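Local coordinates for putative SnoaL-like polyketide cyclase (Jannaschia sp., PDB 3KKG), which is of undetermined function but probably cyclises a polyketide or a related small molecule, as a SnoaL-like protein of NTF2-like fold, at residues Glu21-Gln26 with Val63-Phe68; Ile44-Gln49 with Thr131-Val136; Asp96-Phe99 with Pro103-Gly106. All coordinates share one frame; numbering follows the deposited sequence.

Contact 1. Residues Glu21-Gln26 with Val63-Phe68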
loop_
_atom_site.group_PDB
_atom_site.type_symbol
_atom_site.label_atom_id
_atom_site.label_comp_id
_atom_site.label_asym_id
_atom_site.label_seq_id
_atom_site.Cartn_x
_atom_site.Cartn_y
_atom_site.Cartn_z
ATOM N N GLU A 21 7.357 -0.885 20.557
ATOM C CA GLU A 21 8.684 -0.487 21.050
ATOM C C GLU A 21 9.644 -0.002 19.939
ATOM O O GLU A 21 10.574 0.772 20.192
ATOM C CB GLU A 21 9.344 -1.607 21.834
ATOM C CG GLU A 21 9.459 -2.957 21.144
ATOM C CD GLU A 21 8.317 -3.941 21.488
ATOM O OE1 GLU A 21 7.103 -3.618 21.336
ATOM O OE2 GLU A 21 8.648 -5.073 21.910
ATOM N N GLY A 22 9.419 -0.465 18.704
ATOM C CA GLY A 22 10.235 -0.088 17.550
ATOM C C GLY A 22 9.632 1.011 16.697
ATOM O O GLY A 22 10.112 1.280 15.601
ATOM N N TRP A 23 8.576 1.649 17.185
ATOM C CA TRP A 23 7.917 2.761 16.446
ATOM C C TRP A 23 8.737 4.039 16.623
ATOM O O TRP A 23 9.166 4.341 17.751
ATOM C CB TRP A 23 6.516 2.984 16.987
ATOM C CG TRP A 23 5.711 4.021 16.290
ATOM C CD1 TRP A 23 5.185 5.129 16.862
ATOM C CD2 TRP A 23 5.334 4.057 14.901
ATOM N NE1 TRP A 23 4.488 5.856 15.926
ATOM C CE2 TRP A 23 4.566 5.223 14.719
ATOM C CE3 TRP A 23 5.560 3.215 13.805
ATOM C CZ2 TRP A 23 4.046 5.589 13.492
ATOM C CZ3 TRP A 23 5.024 3.568 12.589
ATOM C CH2 TRP A 23 4.250 4.753 12.465
ATOM N N GLY A 24 8.888 4.797 15.538
ATOM C CA GLY A 24 9.844 5.903 15.535
ATOM C C GLY A 24 9.504 7.037 16.478
ATOM O O GLY A 24 10.356 7.904 16.759
ATOM N N ALA A 25 8.296 7.085 16.991
ATOM C CA ALA A 25 7.903 8.041 17.989
ATOM C C ALA A 25 8.293 7.610 19.409
ATOM O O ALA A 25 8.123 8.399 20.324
ATOM C CB ALA A 25 6.434 8.339 17.945
ATOM N N GLN A 26 8.799 6.379 19.576
ATOM C CA GLN A 26 9.099 5.785 20.871
ATOM C C GLN A 26 10.606 5.750 21.108
ATOM O O GLN A 26 11.373 5.138 20.336
ATOM C CB GLN A 26 8.552 4.346 20.875
ATOM C CG GLN A 26 8.819 3.511 22.139
ATOM C CD GLN A 26 8.282 4.184 23.370
ATOM O OE1 GLN A 26 7.134 4.648 23.380
ATOM N NE2 GLN A 26 9.109 4.261 24.413
ATOM N N VAL A 63 14.395 10.795 9.966
ATOM C CA VAL A 63 14.010 12.023 9.237
ATOM C C VAL A 63 12.509 12.149 9.138
ATOM O O VAL A 63 11.931 13.189 9.390
ATOM C CB VAL A 63 14.675 12.114 7.831
ATOM C CG1 VAL A 63 14.052 13.257 6.980
ATOM C CG2 VAL A 63 16.151 12.277 7.979
ATOM N N LEU A 64 11.836 11.063 8.775
ATOM C CA LEU A 64 10.399 11.126 8.700
ATOM C C LEU A 64 9.768 11.559 10.020
ATOM O O LEU A 64 8.847 12.364 10.064
ATOM C CB LEU A 64 9.808 9.767 8.234
ATOM C CG LEU A 64 10.207 9.222 6.864
ATOM C CD1 LEU A 64 9.636 7.795 6.655
ATOM C CD2 LEU A 64 9.726 10.158 5.753
ATOM N N PHE A 65 10.199 10.945 11.143
ATOM C CA PHE A 65 9.652 11.248 12.438
ATOM C C PHE A 65 9.992 12.644 12.975
ATOM O O PHE A 65 9.334 13.113 13.866
ATOM C CB PHE A 65 9.979 10.140 13.451
ATOM C CG PHE A 65 9.079 8.926 13.265
ATOM C CD1 PHE A 65 9.401 7.948 12.386
ATOM C CD2 PHE A 65 7.897 8.844 13.960
ATOM C CE1 PHE A 65 8.564 6.874 12.152
ATOM C CE2 PHE A 65 7.054 7.783 13.785
ATOM C CZ PHE A 65 7.380 6.788 12.869
ATOM N N GLU A 66 11.012 13.299 12.425
ATOM C CA GLU A 66 11.191 14.696 12.774
ATOM C C GLU A 66 9.986 15.538 12.322
ATOM O O GLU A 66 9.682 16.574 12.889
ATOM C CB GLU A 66 12.490 15.238 12.188
ATOM C CG GLU A 66 13.650 14.682 12.932
ATOM C CD GLU A 66 14.968 14.962 12.303
ATOM O OE1 GLU A 66 15.040 15.569 11.202
ATOM O OE2 GLU A 66 15.965 14.585 12.946
ATOM N N GLY A 67 9.339 15.129 11.253
ATOM C CA GLY A 67 8.199 15.866 10.773
ATOM C C GLY A 67 6.995 15.677 11.674
ATOM O O GLY A 67 6.213 16.611 11.832
ATOM N N PHE A 68 6.829 14.445 12.188
ATOM C CA PHE A 68 5.654 14.087 12.996
ATOM C C PHE A 68 6.158 13.411 14.290
ATOM O O PHE A 68 6.029 12.211 14.447
ATOM C CB PHE A 68 4.737 13.149 12.243
ATOM C CG PHE A 68 4.122 13.739 11.009
ATOM C CD1 PHE A 68 4.802 13.713 9.808
ATOM C CD2 PHE A 68 2.871 14.363 11.040
ATOM C CE1 PHE A 68 4.249 14.263 8.672
ATOM C CE2 PHE A 68 2.283 14.881 9.874
ATOM C CZ PHE A 68 2.984 14.844 8.701
#

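Contact 2. Residues Ile44-Gln49 with Thr131-Val136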
loop_
_atom_site.group_PDB
_atom_site.type_symbol
_atom_site.label_atom_id
_atom_site.label_comp_id
_atom_site.label_asym_id
_atom_site.label_seq_id
_atom_site.Cartn_x
_atom_site.Cartn_y
_atom_site.Cartn_z
ATOM N N ILE A 44 12.005 0.712 1.399
ATOM C CA ILE A 44 11.470 1.218 0.153
ATOM C C ILE A 44 10.265 2.092 0.523
ATOM O O ILE A 44 9.306 1.592 1.153
ATOM C CB ILE A 44 11.036 0.069 -0.780
ATOM C CG1 ILE A 44 12.268 -0.727 -1.241
ATOM C CG2 ILE A 44 10.253 0.610 -2.003
ATOM C CD1 ILE A 44 11.932 -2.037 -1.962
ATOM N N PHE A 45 10.352 3.380 0.206
ATOM C CA PHE A 45 9.335 4.346 0.569
ATOM C C PHE A 45 8.592 4.714 -0.694
ATOM O O PHE A 45 9.153 5.386 -1.560
ATOM C CB PHE A 45 10.007 5.551 1.206
ATOM C CG PHE A 45 9.082 6.596 1.714
ATOM C CD1 PHE A 45 8.405 6.412 2.869
ATOM C CD2 PHE A 45 8.941 7.786 1.055
ATOM C CE1 PHE A 45 7.613 7.426 3.411
ATOM C CE2 PHE A 45 8.109 8.802 1.570
ATOM C CZ PHE A 45 7.431 8.588 2.718
ATOM N N HIS A 46 7.362 4.251 -0.853
ATOM C CA HIS A 46 6.575 4.470 -2.058
ATOM C C HIS A 46 7.414 3.960 -3.267
ATOM O O HIS A 46 7.844 2.816 -3.285
ATOM C CB HIS A 46 6.103 5.943 -2.139
ATOM C CG HIS A 46 5.216 6.337 -1.008
ATOM N ND1 HIS A 46 5.724 6.741 0.210
ATOM C CD2 HIS A 46 3.874 6.240 -0.833
ATOM C CE1 HIS A 46 4.715 6.912 1.065
ATOM N NE2 HIS A 46 3.592 6.606 0.457
ATOM N N SER A 47 7.577 4.763 -4.335
ATOM C CA SER A 47 8.341 4.344 -5.509
ATOM C C SER A 47 9.800 4.787 -5.429
ATOM O O SER A 47 10.555 4.592 -6.404
ATOM C CB SER A 47 7.743 4.865 -6.821
ATOM O OG SER A 47 7.917 6.252 -6.926
ATOM N N ASN A 48 10.221 5.336 -4.281
ATOM C CA ASN A 48 11.650 5.771 -4.136
ATOM C C ASN A 48 12.587 4.590 -4.249
ATOM O O ASN A 48 12.238 3.465 -3.957
ATOM C CB ASN A 48 11.959 6.419 -2.804
ATOM C CG ASN A 48 11.288 7.742 -2.578
ATOM O OD1 ASN A 48 11.496 8.358 -1.512
ATOM N ND2 ASN A 48 10.475 8.173 -3.502
ATOM N N GLN A 49 13.820 4.860 -4.709
ATOM C CA GLN A 49 14.814 3.812 -4.743
ATOM C C GLN A 49 15.047 3.318 -3.303
ATOM O O GLN A 49 14.906 4.078 -2.337
ATOM C CB GLN A 49 16.120 4.268 -5.412
ATOM C CG GLN A 49 16.971 5.268 -4.640
ATOM C CD GLN A 49 18.345 5.512 -5.291
ATOM O OE1 GLN A 49 18.549 5.233 -6.476
ATOM N NE2 GLN A 49 19.283 6.043 -4.512
ATOM N N THR A 131 1.580 5.191 2.076
ATOM C CA THR A 131 0.419 5.897 2.630
ATOM C C THR A 131 -0.217 6.733 1.554
ATOM O O THR A 131 0.136 6.634 0.400
ATOM C CB THR A 131 0.798 6.644 3.910
ATOM O OG1 THR A 131 -0.409 7.152 4.532
ATOM C CG2 THR A 131 1.726 7.840 3.664
ATOM N N ASP A 132 -1.138 7.634 1.932
ATOM C CA ASP A 132 -1.637 8.606 0.945
ATOM C C ASP A 132 -0.760 9.856 1.076
ATOM O O ASP A 132 -1.092 10.870 1.679
ATOM C CB ASP A 132 -3.084 8.970 1.221
ATOM C CG ASP A 132 -3.693 9.752 0.060
ATOM O OD1 ASP A 132 -2.930 10.292 -0.790
ATOM O OD2 ASP A 132 -4.942 9.876 0.011
ATOM N N LEU A 133 0.445 9.749 0.511
ATOM C CA LEU A 133 1.418 10.795 0.643
ATOM C C LEU A 133 0.991 12.041 -0.118
ATOM O O LEU A 133 1.284 13.143 0.350
ATOM C CB LEU A 133 2.796 10.325 0.167
ATOM C CG LEU A 133 3.979 11.238 0.443
ATOM C CD1 LEU A 133 4.223 11.438 1.921
ATOM C CD2 LEU A 133 5.249 10.630 -0.204
ATOM N N LEU A 134 0.265 11.921 -1.217
ATOM C CA LEU A 134 -0.245 13.104 -1.911
ATOM C C LEU A 134 -1.200 13.876 -0.997
ATOM O O LEU A 134 -1.138 15.113 -0.871
ATOM C CB LEU A 134 -0.992 12.704 -3.191
ATOM C CG LEU A 134 -1.597 13.858 -3.962
ATOM C CD1 LEU A 134 -0.496 14.838 -4.430
ATOM C CD2 LEU A 134 -2.437 13.316 -5.160
ATOM N N ALA A 135 -2.078 13.169 -0.280
ATOM C CA ALA A 135 -2.984 13.843 0.602
ATOM C C ALA A 135 -2.213 14.510 1.749
ATOM O O ALA A 135 -2.576 15.632 2.176
ATOM C CB ALA A 135 -4.056 12.902 1.169
ATOM N N VAL A 136 -1.196 13.844 2.272
ATOM C CA VAL A 136 -0.389 14.425 3.358
ATOM C C VAL A 136 0.292 15.706 2.874
ATOM O O VAL A 136 0.207 16.784 3.516
ATOM C CB VAL A 136 0.632 13.436 3.909
ATOM C CG1 VAL A 136 1.648 14.131 4.850
ATOM C CG2 VAL A 136 -0.052 12.251 4.658
#

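Contact 3. Residues Asp96-Phe99 with Pro103-Gly106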
loop_
_atom_site.group_PDB
_atom_site.type_symbol
_atom_site.label_atom_id
_atom_site.label_comp_id
_atom_site.label_asym_id
_atom_site.label_seq_id
_atom_site.Cartn_x
_atom_site.Cartn_y
_atom_site.Cartn_z
ATOM N N ASP A 96 4.635 18.899 13.253
ATOM C CA ASP A 96 5.284 19.879 14.078
ATOM C C ASP A 96 6.764 20.116 13.757
ATOM O O ASP A 96 7.401 20.983 14.342
ATOM C CB ASP A 96 5.212 19.456 15.541
ATOM C CG ASP A 96 3.809 19.649 16.186
ATOM O OD1 ASP A 96 2.975 20.388 15.661
ATOM O OD2 ASP A 96 3.642 19.057 17.275
ATOM N N GLY A 97 7.280 19.284 12.863
ATOM C CA GLY A 97 8.655 19.466 12.342
ATOM C C GLY A 97 8.713 19.509 10.831
ATOM O O GLY A 97 7.741 19.271 10.131
ATOM N N PRO A 98 9.923 19.823 10.332
ATOM C CA PRO A 98 10.074 19.833 8.901
ATOM C C PRO A 98 9.826 18.463 8.301
ATOM O O PRO A 98 10.173 17.446 8.931
ATOM C CB PRO A 98 11.554 20.184 8.691
ATOM C CG PRO A 98 12.155 20.306 9.952
ATOM C CD PRO A 98 11.166 20.086 11.054
ATOM N N PHE A 99 9.162 18.417 7.162
ATOM C CA PHE A 99 8.829 17.113 6.501
ATOM C C PHE A 99 8.917 17.231 4.968
ATOM O O PHE A 99 8.146 17.948 4.365
ATOM C CB PHE A 99 7.411 16.692 6.889
ATOM C CG PHE A 99 7.041 15.301 6.427
ATOM C CD1 PHE A 99 7.595 14.195 7.047
ATOM C CD2 PHE A 99 6.125 15.112 5.425
ATOM C CE1 PHE A 99 7.202 12.907 6.654
ATOM C CE2 PHE A 99 5.780 13.835 5.025
ATOM C CZ PHE A 99 6.294 12.746 5.667
ATOM N N PRO A 103 8.258 23.269 5.674
ATOM C CA PRO A 103 8.492 23.742 7.021
ATOM C C PRO A 103 7.370 23.286 7.922
ATOM O O PRO A 103 6.256 23.028 7.466
ATOM C CB PRO A 103 8.471 25.247 6.866
ATOM C CG PRO A 103 8.965 25.448 5.464
ATOM C CD PRO A 103 8.250 24.382 4.702
ATOM N N PRO A 104 7.660 23.177 9.225
ATOM C CA PRO A 104 6.592 22.738 10.116
ATOM C C PRO A 104 5.354 23.635 10.009
ATOM O O PRO A 104 5.394 24.872 10.129
ATOM C CB PRO A 104 7.204 22.849 11.510
ATOM C CG PRO A 104 8.508 23.380 11.369
ATOM C CD PRO A 104 8.927 23.425 9.907
ATOM N N SER A 105 4.219 22.970 9.839
ATOM C CA SER A 105 2.925 23.661 9.710
ATOM C C SER A 105 2.022 23.447 10.890
ATOM O O SER A 105 1.129 24.243 11.132
ATOM C CB SER A 105 2.147 23.181 8.491
ATOM O OG SER A 105 1.766 21.819 8.597
ATOM N N GLY A 106 2.258 22.360 11.667
ATOM C CA GLY A 106 1.343 21.970 12.716
ATOM C C GLY A 106 0.068 21.271 12.235
ATOM O O GLY A 106 -0.764 20.928 13.057
#

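Contact 1. Residues Glu21-Gln26 with Val63-Phe68
Phe65 stands on edge against the indole of Trp23, forming a T-shaped (edge-to-face) pair in which phenylalanine gives the edge and tryptophan the face. The planes lie at 88° to each other, and the centroids of the Phe65 ring and the six-membered ring of Trp23 are 4.9 Å apart. The leading atom is Phe65 CZ, 3.6 Å from Trp23 CZ2; it sits above the indole, offset toward the rim.

Phe65 also offers a face. Gly24 CA lies 3.5 Å from the centroid of the Phe65 ring and only 3° off the ring normal, which defines a well-centred CH-pi contact. The following peptide continues across the ring, with Ala25 N meeting Phe65 CE2 obliquely at 3.5 Å, while the methyl of Ala25 makes a looser contact. A beta carbon on Gly24 would clash with the ring, 2.3 Å from Phe65 CD1; the absence of a side chain lets the backbone come this close.

The second shell holds the tryptophan and the turn. In Trp23, CG is anti to the backbone N (chi1 -177°), and the indole NE1 donates to Leu71 O, which holds the rotation of the ring. Gly24 and Ala25 occupy the middle of a type I beta turn, closed by the bond from Gln26 N to Trp23 O at 2.8 Å. Just before it, Gly22 O bonds with Trp33 NE1. Phe65 projects from near the C-terminal end of helix 54-67 and packs on Leu71 as well. The contact thus joins this helix to the loop between helices 6-16 and 29-36, within the helical part of the NTF2-like fold that packs against the sheet.

Across the interface the attraction is apolar and aromatic, with Trp23 NE1 satisfied by Leu71; the hold therefore depends on shape and ring orientation, not on charge.

Contact 2. Residues Ile44-Gln49 with Thr131-Val136
The imidazole of His46 meets the backbone of Thr131 on one side and the side chain of Leu133 on another. Thr131 N donates to His46 NE2 at 2.9 Å and 173°, nearly straight although tilted from the ring plane. With CG anti to the carbonyl carbon (chi1 -62°), the imidazole extends toward residues 131-136. Leu133 lies over its face: CB is 3.8 Å from His46 NE2, and CD2 makes a CH-pi contact, 4.1 Å from the His46 ring centroid and 20° off the normal. That methyl also reaches Phe45 CE2 at 3.8 Å, the Phe45 and Leu133 side chains crossing at about a right angle. Phe45 in turn carries His46 ND1 above the centre of its ring. With an alanine in place of His46, Thr131 N would probably lose its acceptor and Leu133 the ring on which it rests.

His46 is the second residue of the type II' turn, Phe45 to Asn48, that leaves strand 41-45, parallel neighbour of strand 123-131 in the NTF2-like sheet. Asp132 caps helix 133-140, its OD1 accepting from Ala135 N, while its OD2 bonds with Ser47 of the second subunit. Thr131 OG1 bonds with Pro112 O on strand 108-120, and Phe60 of helix 54-67 packs edge-to-face with Phe45.

Contact 3. Residues Asp96-Phe99 with Pro103-Gly106
Pro104 turns its ring toward Asp96, Gly97 and Pro98, bringing CB to 3.4 Å from Asp96 O. Farther round the same ring, CG lies 3.9 Å from Gly97 C and CD 3.8 Å from Pro98 N. Both Pro98 and Pro104 are puckered C-gamma endo, and they meet loosely at their delta carbons, Pro98 CD being 4.2 Å from Pro104 CD.

Although the beta carbon of Asp96 points away from residues 103-106, the carboxylate folds back. With CG anti to the carbonyl carbon (chi1 -75°), OD1 comes within 3.7 Å of Gly106 CA, while OD2 makes a long, weak ion pair with Arg70.

The touching parts, Asp96-Pro98 and Pro103-Gly106, run nearly antiparallel, 166° apart, as the arms of the long loop that links antiparallel strands 84-94 and 108-120 in an extended beta-hairpin. Gln95, at the base of this loop, bridges the arms: its OE1 accepts from Ser105 OG and its NE2 makes weak bonds to Gly97 O and Pro103 O. Gly106 has a phi of 77°, a value that favours glycine. Phe99 turns its ring from the proline arm onto Val136, Met137 and Ile140 of helix 133-140.

The three contacts have centres 14 to 17 Å apart and are joined by direct packing. Contacts 1 and 2 meet where Leu64 CD1 touches Phe45 CE1 at 3.8 Å. Contact 1 reaches contact 3 through a probable hydrogen bond between Gly67 O and Gly97 N, 3.1 Å, and through Phe68 CE1 on Phe99 CD1 at 3.7 Å. Phe99 of contact 3 then meets contact 2, its CE2 lying 4.1 Å from Val136 CG1. Glycol molecules, probably from the crystallisation liquor, lie about 4 Å from the side chains of Trp23, Phe45 and Thr131; they may mark one or more pockets near contacts 1 and 2, but they do not identify an active site.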